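PDB 7EHP: chitin oligosaccahride binding protein NagB1 from Paenibacillus sp. FPU-7, which binds short chitin oligosaccharides, N,N'-diacetylchitobiose and N,N',N''-triacetylchitotriose, as an extracellular solute-binding protein that probably serves an ABC-type sugar importer. Local coordinates for residues L18-D23 / K314-E319; G112-Y117 / L323-L328. All coordinates share one frame; numbering follows the deposited sequence.

Contact 1: L18-D23 / K314-E319; sequences LKMLED and KRQLKE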
ATOM      1  N   LEU A  18     -10.801  12.004   4.793  1.00 17.93           N
ATOM      2  CA  LEU A  18     -12.119  11.720   5.358  1.00 15.72           C
ATOM      3  C   LEU A  18     -13.110  12.828   5.017  1.00 19.33           C
ATOM      4  O   LEU A  18     -14.268  12.555   4.674  1.00 17.38           O
ATOM      5  CB  LEU A  18     -12.039  11.535   6.868  1.00 15.70           C
ATOM      6  CG  LEU A  18     -13.347  11.205   7.609  1.00 21.17           C
ATOM      7  CD1 LEU A  18     -14.193  10.128   6.914  1.00 15.99           C
ATOM      8  CD2 LEU A  18     -13.046  10.823   9.054  1.00 17.12           C
ATOM      9  N   LYS A  19     -12.671  14.080   5.109  1.00 14.97           N
ATOM     10  CA  LYS A  19     -13.522  15.196   4.718  1.00 16.70           C
ATOM     11  C   LYS A  19     -14.016  15.039   3.283  1.00 19.01           C
ATOM     12  O   LYS A  19     -15.174  15.364   2.983  1.00 23.24           O
ATOM     13  CB  LYS A  19     -12.765  16.511   4.902  1.00 22.17           C
ATOM     14  CG  LYS A  19     -13.557  17.748   4.513  1.00 22.93           C
ATOM     15  CD  LYS A  19     -14.883  17.829   5.263  1.00 26.79           C
ATOM     16  CE  LYS A  19     -15.404  19.269   5.273  1.00 31.35           C
ATOM     17  NZ  LYS A  19     -15.916  19.632   3.922  1.00 31.01           N
ATOM     18  N   MET A  20     -13.172  14.507   2.386  1.00 19.21           N
ATOM     19  CA  MET A  20     -13.631  14.245   1.021  1.00 18.15           C
ATOM     20  C   MET A  20     -14.704  13.164   1.017  1.00 20.44           C
ATOM     21  O   MET A  20     -15.718  13.290   0.320  1.00 16.50           O
ATOM     22  CB  MET A  20     -12.461  13.856   0.110  1.00 18.07           C
ATOM     23  CG  MET A  20     -12.780  13.902  -1.386  1.00 20.33           C
ATOM     24  SD  MET A  20     -11.401  13.547  -2.528  1.00 20.33           S
ATOM     25  CE  MET A  20     -11.619  11.780  -2.786  1.00 13.63           C
ATOM     26  N   LEU A  21     -14.515  12.106   1.814  1.00 18.67           N
ATOM     27  CA  LEU A  21     -15.557  11.086   1.934  1.00 18.13           C
ATOM     28  C   LEU A  21     -16.862  11.687   2.446  1.00 18.97           C
ATOM     29  O   LEU A  21     -17.945  11.325   1.977  1.00 20.14           O
ATOM     30  CB  LEU A  21     -15.090   9.960   2.864  1.00 14.06           C
ATOM     31  CG  LEU A  21     -14.195   8.918   2.189  1.00 16.83           C
ATOM     32  CD1 LEU A  21     -13.457   8.051   3.216  1.00 16.77           C
ATOM     33  CD2 LEU A  21     -14.989   8.044   1.222  1.00 14.65           C
ATOM     34  N   GLU A  22     -16.780  12.606   3.414  1.00 20.11           N
ATOM     35  CA  GLU A  22     -17.987  13.247   3.933  1.00 20.93           C
ATOM     36  C   GLU A  22     -18.657  14.122   2.877  1.00 24.46           C
ATOM     37  O   GLU A  22     -19.894  14.215   2.838  1.00 19.58           O
ATOM     38  CB  GLU A  22     -17.650  14.075   5.174  1.00 17.93           C
ATOM     39  CG  GLU A  22     -17.218  13.223   6.369  1.00 18.78           C
ATOM     40  CD  GLU A  22     -16.548  14.018   7.466  1.00 21.43           C
ATOM     41  OE1 GLU A  22     -16.499  15.270   7.354  1.00 20.31           O
ATOM     42  OE2 GLU A  22     -16.076  13.392   8.451  1.00 20.74           O
ATOM     43  N   ASP A  23     -17.862  14.808   2.046  1.00 17.54           N
ATOM     44  CA  ASP A  23     -18.446  15.563   0.936  1.00 21.46           C
ATOM     45  C   ASP A  23     -19.159  14.629  -0.027  1.00 19.10           C
ATOM     46  O   ASP A  23     -20.295  14.894  -0.448  1.00 19.21           O
ATOM     47  CB  ASP A  23     -17.371  16.365   0.194  1.00 24.79           C
ATOM     48  CG  ASP A  23     -16.840  17.527   1.010  1.00 25.79           C
ATOM     49  OD1 ASP A  23     -17.356  17.751   2.121  1.00 35.76           O
ATOM     50  OD2 ASP A  23     -15.905  18.220   0.544  1.00 30.31           O
ATOM     51  N   LYS A 314      -8.463  14.622  -8.919  1.00 21.14           N
ATOM     52  CA  LYS A 314      -7.571  15.781  -8.827  1.00 22.68           C
ATOM     53  C   LYS A 314      -7.511  16.326  -7.408  1.00 20.39           C
ATOM     54  O   LYS A 314      -6.435  16.716  -6.929  1.00 21.68           O
ATOM     55  CB  LYS A 314      -8.025  16.889  -9.777  1.00 26.09           C
ATOM     56  CG  LYS A 314      -7.594  16.723 -11.220  1.00 33.00           C
ATOM     57  CD  LYS A 314      -8.186  17.841 -12.079  1.00 42.23           C
ATOM     58  CE  LYS A 314      -7.428  18.017 -13.377  1.00 48.05           C
ATOM     59  NZ  LYS A 314      -8.247  18.771 -14.362  1.00 53.55           N
ATOM     60  N   ARG A 315      -8.659  16.369  -6.725  1.00 19.07           N
ATOM     61  CA  ARG A 315      -8.709  16.922  -5.376  1.00 20.56           C
ATOM     62  C   ARG A 315      -7.764  16.170  -4.438  1.00 20.90           C
ATOM     63  O   ARG A 315      -6.957  16.780  -3.720  1.00 20.16           O
ATOM     64  CB  ARG A 315     -10.149  16.882  -4.862  1.00 21.13           C
ATOM     65  CG  ARG A 315     -10.291  17.262  -3.395  1.00 22.48           C
ATOM     66  CD  ARG A 315     -11.738  17.551  -3.017  1.00 18.71           C
ATOM     67  NE  ARG A 315     -11.901  17.680  -1.563  1.00 25.02           N
ATOM     68  CZ  ARG A 315     -13.074  17.778  -0.945  1.00 22.72           C
ATOM     69  NH1 ARG A 315     -14.199  17.779  -1.661  1.00 19.87           N
ATOM     70  NH2 ARG A 315     -13.130  17.885   0.381  1.00 16.57           N
ATOM     71  N   GLN A 316      -7.840  14.840  -4.437  1.00 18.20           N
ATOM     72  CA  GLN A 316      -7.016  14.072  -3.513  1.00 19.00           C
ATOM     73  C   GLN A 316      -5.553  14.134  -3.915  1.00 18.66           C
ATOM     74  O   GLN A 316      -4.668  14.011  -3.061  1.00 19.14           O
ATOM     75  CB  GLN A 316      -7.505  12.628  -3.436  1.00 14.88           C
ATOM     76  CG  GLN A 316      -7.345  11.875  -4.746  1.00 18.27           C
ATOM     77  CD  GLN A 316      -7.665  10.408  -4.611  1.00 20.61           C
ATOM     78  OE1 GLN A 316      -8.406  10.007  -3.708  1.00 18.80           O
ATOM     79  NE2 GLN A 316      -7.102   9.587  -5.508  1.00 15.18           N
ATOM     80  N   LEU A 317      -5.275  14.360  -5.202  1.00 22.02           N
ATOM     81  CA  LEU A 317      -3.893  14.564  -5.627  1.00 20.79           C
ATOM     82  C   LEU A 317      -3.359  15.891  -5.100  1.00 19.27           C
ATOM     83  O   LEU A 317      -2.274  15.949  -4.510  1.00 22.04           O
ATOM     84  CB  LEU A 317      -3.797  14.517  -7.154  1.00 17.70           C
ATOM     85  CG  LEU A 317      -2.423  14.910  -7.701  1.00 18.95           C
ATOM     86  CD1 LEU A 317      -1.368  13.903  -7.218  1.00 19.33           C
ATOM     87  CD2 LEU A 317      -2.422  14.991  -9.224  1.00 26.36           C
ATOM     88  N   LYS A 318      -4.132  16.963  -5.296  1.00 20.68           N
ATOM     89  CA  LYS A 318      -3.728  18.304  -4.893  1.00 24.35           C
ATOM     90  C   LYS A 318      -3.676  18.436  -3.378  1.00 27.27           C
ATOM     91  O   LYS A 318      -2.739  19.031  -2.832  1.00 22.91           O
ATOM     92  CB  LYS A 318      -4.708  19.317  -5.489  1.00 22.52           C
ATOM     93  CG  LYS A 318      -4.402  20.795  -5.261  1.00 35.83           C
ATOM     94  CD  LYS A 318      -5.634  21.634  -5.612  1.00 36.91           C
ATOM     95  CE  LYS A 318      -5.367  23.131  -5.592  1.00 45.16           C
ATOM     96  NZ  LYS A 318      -6.611  23.897  -5.937  1.00 53.95           N
ATOM     97  N   GLU A 319      -4.675  17.880  -2.685  1.00 19.72           N
ATOM     98  CA  GLU A 319      -4.798  18.052  -1.242  1.00 25.19           C
ATOM     99  C   GLU A 319      -3.854  17.157  -0.453  1.00 22.88           C
ATOM    100  O   GLU A 319      -3.398  17.533   0.633  1.00 19.85           O
ATOM    101  CB  GLU A 319      -6.230  17.747  -0.813  1.00 22.31           C
ATOM    102  CG  GLU A 319      -7.200  18.866  -1.046  1.00 23.72           C
ATOM    103  CD  GLU A 319      -8.565  18.539  -0.511  1.00 28.32           C
ATOM    104  OE1 GLU A 319      -9.463  19.408  -0.631  1.00 24.09           O
ATOM    105  OE2 GLU A 319      -8.740  17.407   0.011  1.00 20.51           O
TER
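Arg315 reaches across from helix 310-320 and grips Asp23 of helix 15-31 with both terminal nitrogens, NH1 and NH2, each 2.8 Å from the same oxygen, OD2. Its CG lies anti to the backbone N (chi1 172°) and the chain stays extended to NE, bridging two helices that run nearly antiparallel, their local axes 11.3 Å apart. OD2 lies in the guanidinium plane, but the carboxylate is turned 53° against it: NH1 takes the anti lone pair, while NH2 comes from above the carboxylate plane. Asp23 OD1 receives Lys19 NZ at 3.0 Å on its syn lone pair. Met20 and Arg315 lie alongside each other, running in opposite senses, with Met20 CG 3.8 Å above the centre of one guanidinium face. The Met20 chain bends at chi3, and CE meets Gln316 OE1 at 3.8 Å; the NE2 of that amide is hydrogen-bonded to Thr115 O. Arg315 NE makes a weak hydrogen bond to Glu319 OE1. An alanine in place of Arg315 would probably leave Asp23 OD2 without its cross-helix partner and uncover the flank of Met20. Two cations and two carboxylates thus alternate in a salt-bridge network, probably offsetting the nearness of Lys19 and Arg315.

Contact 2: G112-Y117 / L323-L328; sequences GLPTAY and LPAMKL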
ATOM      1  N   GLY A 112     -14.344  -4.445  -8.209  1.00 18.26           N
ATOM      2  CA  GLY A 112     -13.990  -3.302  -7.391  1.00 19.09           C
ATOM      3  C   GLY A 112     -13.334  -2.268  -8.272  1.00 20.05           C
ATOM      4  O   GLY A 112     -13.026  -2.524  -9.442  1.00 18.57           O
ATOM      5  N   LEU A 113     -13.138  -1.081  -7.700  1.00 17.21           N
ATOM      6  CA  LEU A 113     -12.547   0.039  -8.431  1.00 19.65           C
ATOM      7  C   LEU A 113     -11.434   0.643  -7.589  1.00 18.34           C
ATOM      8  O   LEU A 113     -11.694   1.076  -6.446  1.00 20.21           O
ATOM      9  CB  LEU A 113     -13.608   1.093  -8.787  1.00 17.71           C
ATOM     10  CG  LEU A 113     -14.764   0.650  -9.698  1.00 24.97           C
ATOM     11  CD1 LEU A 113     -15.826   1.756  -9.853  1.00 22.54           C
ATOM     12  CD2 LEU A 113     -14.251   0.174 -11.063  1.00 21.36           C
ATOM     13  N   PRO A 114     -10.201   0.708  -8.096  1.00 18.45           N
ATOM     14  CA  PRO A 114      -9.128   1.356  -7.338  1.00 17.14           C
ATOM     15  C   PRO A 114      -9.338   2.856  -7.309  1.00 20.84           C
ATOM     16  O   PRO A 114      -9.700   3.467  -8.319  1.00 20.72           O
ATOM     17  CB  PRO A 114      -7.868   0.989  -8.134  1.00 19.85           C
ATOM     18  CG  PRO A 114      -8.371   0.862  -9.528  1.00 19.15           C
ATOM     19  CD  PRO A 114      -9.702   0.164  -9.374  1.00 17.18           C
ATOM     20  N   THR A 115      -9.128   3.451  -6.134  1.00 15.98           N
ATOM     21  CA  THR A 115      -9.222   4.898  -6.030  1.00 16.67           C
ATOM     22  C   THR A 115      -7.882   5.573  -6.197  1.00 16.04           C
ATOM     23  O   THR A 115      -7.845   6.801  -6.298  1.00 17.52           O
ATOM     24  CB  THR A 115      -9.792   5.339  -4.676  1.00 16.38           C
ATOM     25  OG1 THR A 115      -9.003   4.773  -3.625  1.00 13.66           O
ATOM     26  CG2 THR A 115     -11.285   4.952  -4.531  1.00 12.93           C
ATOM     27  N   ALA A 116      -6.790   4.808  -6.170  1.00 15.18           N
ATOM     28  CA  ALA A 116      -5.458   5.378  -6.234  1.00 16.19           C
ATOM     29  C   ALA A 116      -4.525   4.448  -6.994  1.00 18.36           C
ATOM     30  O   ALA A 116      -4.738   3.237  -7.054  1.00 20.16           O
ATOM     31  CB  ALA A 116      -4.872   5.619  -4.839  1.00 16.34           C
ATOM     32  N   TYR A 117      -3.485   5.039  -7.568  1.00 21.15           N
ATOM     33  CA  TYR A 117      -2.281   4.321  -7.943  1.00 22.16           C
ATOM     34  C   TYR A 117      -1.234   4.557  -6.861  1.00 18.15           C
ATOM     35  O   TYR A 117      -1.057   5.688  -6.397  1.00 20.39           O
ATOM     36  CB  TYR A 117      -1.756   4.797  -9.301  1.00 20.58           C
ATOM     37  CG  TYR A 117      -0.360   4.324  -9.627  1.00 24.92           C
ATOM     38  CD1 TYR A 117      -0.146   3.056 -10.149  1.00 21.12           C
ATOM     39  CD2 TYR A 117       0.745   5.143  -9.399  1.00 22.44           C
ATOM     40  CE1 TYR A 117       1.126   2.616 -10.453  1.00 23.95           C
ATOM     41  CE2 TYR A 117       2.015   4.716  -9.704  1.00 24.36           C
ATOM     42  CZ  TYR A 117       2.198   3.450 -10.232  1.00 27.42           C
ATOM     43  OH  TYR A 117       3.460   3.016 -10.527  1.00 25.97           O
ATOM     44  N   LEU A 323      -1.816   9.609  -5.802  1.00 18.41           N
ATOM     45  CA  LEU A 323      -1.672   9.503  -7.245  1.00 19.97           C
ATOM     46  C   LEU A 323      -2.932   8.903  -7.878  1.00 21.86           C
ATOM     47  O   LEU A 323      -3.507   7.940  -7.351  1.00 18.52           O
ATOM     48  CB  LEU A 323      -0.443   8.657  -7.581  1.00 17.50           C
ATOM     49  CG  LEU A 323       0.830   9.184  -6.907  1.00 18.60           C
ATOM     50  CD1 LEU A 323       2.006   8.238  -7.140  1.00 16.97           C
ATOM     51  CD2 LEU A 323       1.174  10.595  -7.377  1.00 17.63           C
ATOM     52  N   PRO A 324      -3.367   9.430  -9.022  1.00 19.18           N
ATOM     53  CA  PRO A 324      -4.665   9.036  -9.567  1.00 21.50           C
ATOM     54  C   PRO A 324      -4.656   7.607 -10.073  1.00 23.62           C
ATOM     55  O   PRO A 324      -3.670   7.132 -10.642  1.00 23.08           O
ATOM     56  CB  PRO A 324      -4.869  10.022 -10.722  1.00 21.66           C
ATOM     57  CG  PRO A 324      -3.483  10.376 -11.144  1.00 23.24           C
ATOM     58  CD  PRO A 324      -2.737  10.486  -9.833  1.00 17.50           C
ATOM     59  N   ALA A 325      -5.782   6.932  -9.884  1.00 16.92           N
ATOM     60  CA  ALA A 325      -5.994   5.645 -10.518  1.00 20.71           C
ATOM     61  C   ALA A 325      -6.630   5.766 -11.901  1.00 23.31           C
ATOM     62  O   ALA A 325      -6.590   4.790 -12.660  1.00 26.14           O
ATOM     63  CB  ALA A 325      -6.859   4.742  -9.631  1.00 15.84           C
ATOM     64  N   MET A 326      -7.196   6.923 -12.256  1.00 17.21           N
ATOM     65  CA  MET A 326      -7.845   7.108 -13.556  1.00 25.88           C
ATOM     66  C   MET A 326      -7.034   8.030 -14.465  1.00 28.23           C
ATOM     67  O   MET A 326      -6.075   8.685 -14.046  1.00 32.60           O
ATOM     68  CB  MET A 326      -9.286   7.638 -13.393  1.00 27.79           C
ATOM     69  CG  MET A 326     -10.070   7.037 -12.218  1.00 25.67           C
ATOM     70  SD  MET A 326     -11.647   7.836 -11.807  1.00 28.01           S
ATOM     71  CE  MET A 326     -12.716   7.207 -13.074  1.00 30.48           C
ATOM     72  N   LYS A 327      -7.419   8.053 -15.739  1.00 30.74           N
ATOM     73  CA  LYS A 327      -6.790   8.943 -16.710  1.00 39.02           C
ATOM     74  C   LYS A 327      -7.276  10.373 -16.493  1.00 39.53           C
ATOM     75  O   LYS A 327      -8.484  10.616 -16.419  1.00 39.18           O
ATOM     76  CB  LYS A 327      -7.096   8.490 -18.140  1.00 34.64           C
ATOM     77  CG  LYS A 327      -6.759   7.027 -18.434  1.00 36.28           C
ATOM     78  CD  LYS A 327      -6.190   6.850 -19.851  1.00 44.09           C
ATOM     79  CE  LYS A 327      -5.982   5.376 -20.238  1.00 42.27           C
ATOM     80  NZ  LYS A 327      -7.258   4.656 -20.548  1.00 38.66           N
ATOM     81  N   LEU A 328      -6.336  11.318 -16.395  1.00 39.31           N
ATOM     82  CA  LEU A 328      -6.627  12.714 -16.093  1.00 47.25           C
ATOM     83  C   LEU A 328      -6.319  13.622 -17.281  1.00 59.80           C
ATOM     84  O   LEU A 328      -5.468  13.311 -18.122  1.00 46.85           O
ATOM     85  CB  LEU A 328      -5.827  13.197 -14.879  1.00 46.70           C
ATOM     86  CG  LEU A 328      -6.484  13.064 -13.505  1.00 40.91           C
ATOM     87  CD1 LEU A 328      -6.894  11.638 -13.230  1.00 37.54           C
ATOM     88  CD2 LEU A 328      -5.527  13.527 -12.443  1.00 36.92           C
TER
HETATM   89  O   HOH W   1      -0.964   7.106  -4.095  1.00 16.57           O
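Pro114 meets Ala325 at the start of the contact: its CB and CG each lie 4.2 Å from the methyl CB, and its carbonyl O is closer still, 3.4 Å from the same CB. The Ala325 methyl points toward strand 109-125 and touches mostly backbone there. Thr115 CB points away from 323-328, and its side chain lies about 3 Å from the bound N-acetylglucosamine, while its carbonyl O accepts from the side-chain amide of Gln313 on helix 310-320. Ala116, also in the glycan pocket, has its N 3.5 Å from Ala325 CB, and its CA makes a CH...O contact of 3.4 Å with Leu323 O. Here the short strand 323-324, which follows helix 310-320, lies antiparallel and loosely paired beside the long strand 109-125, part of the mixed sheet of this periplasmic-binding-protein fold. Tyr117 N donates to the same Leu323 O at 2.9 Å, from 42° out of the carbonyl plane. Tyr117 O and Leu323 N are joined through one water, which donates to the first and accepts from the second. The Tyr117 side chain leaves with CG anti to the backbone N (chi1 167°), on the same face of the sheet as Leu323. Leu323 CD1 comes to the ring edge, 4.0 Å from Tyr117 CD2, the two side chains lying obliquely to one another. Pro324 O approaches Tyr117 CB at 3.3 Å. The phenol OH of Tyr117 is hydrogen-bonded to Gln349, and its ring meets that of Tyr282.

Overall arrangement
Contacts 1 and 2 have centres about 13 Å apart on the same side of the chain's centre. Their segments alternate along the sequence: 18-23, 112-117, 314-319, then 323-328, with strand 323-324 following helix 310-320 after a two-residue connection. That helix packs against helix 15-31 in contact 1, and the strand after it joins the sheet through strand 109-125 in contact 2. The two sites touch where Gln316 meets Thr115, and Leu317 CD1 packs 4.2 Å from Leu323 CD2. Contact 1 is partly buried and contact 2 buried; residues 314-328 thus run from the helix pair to the strand that carries part of the glycan pocket.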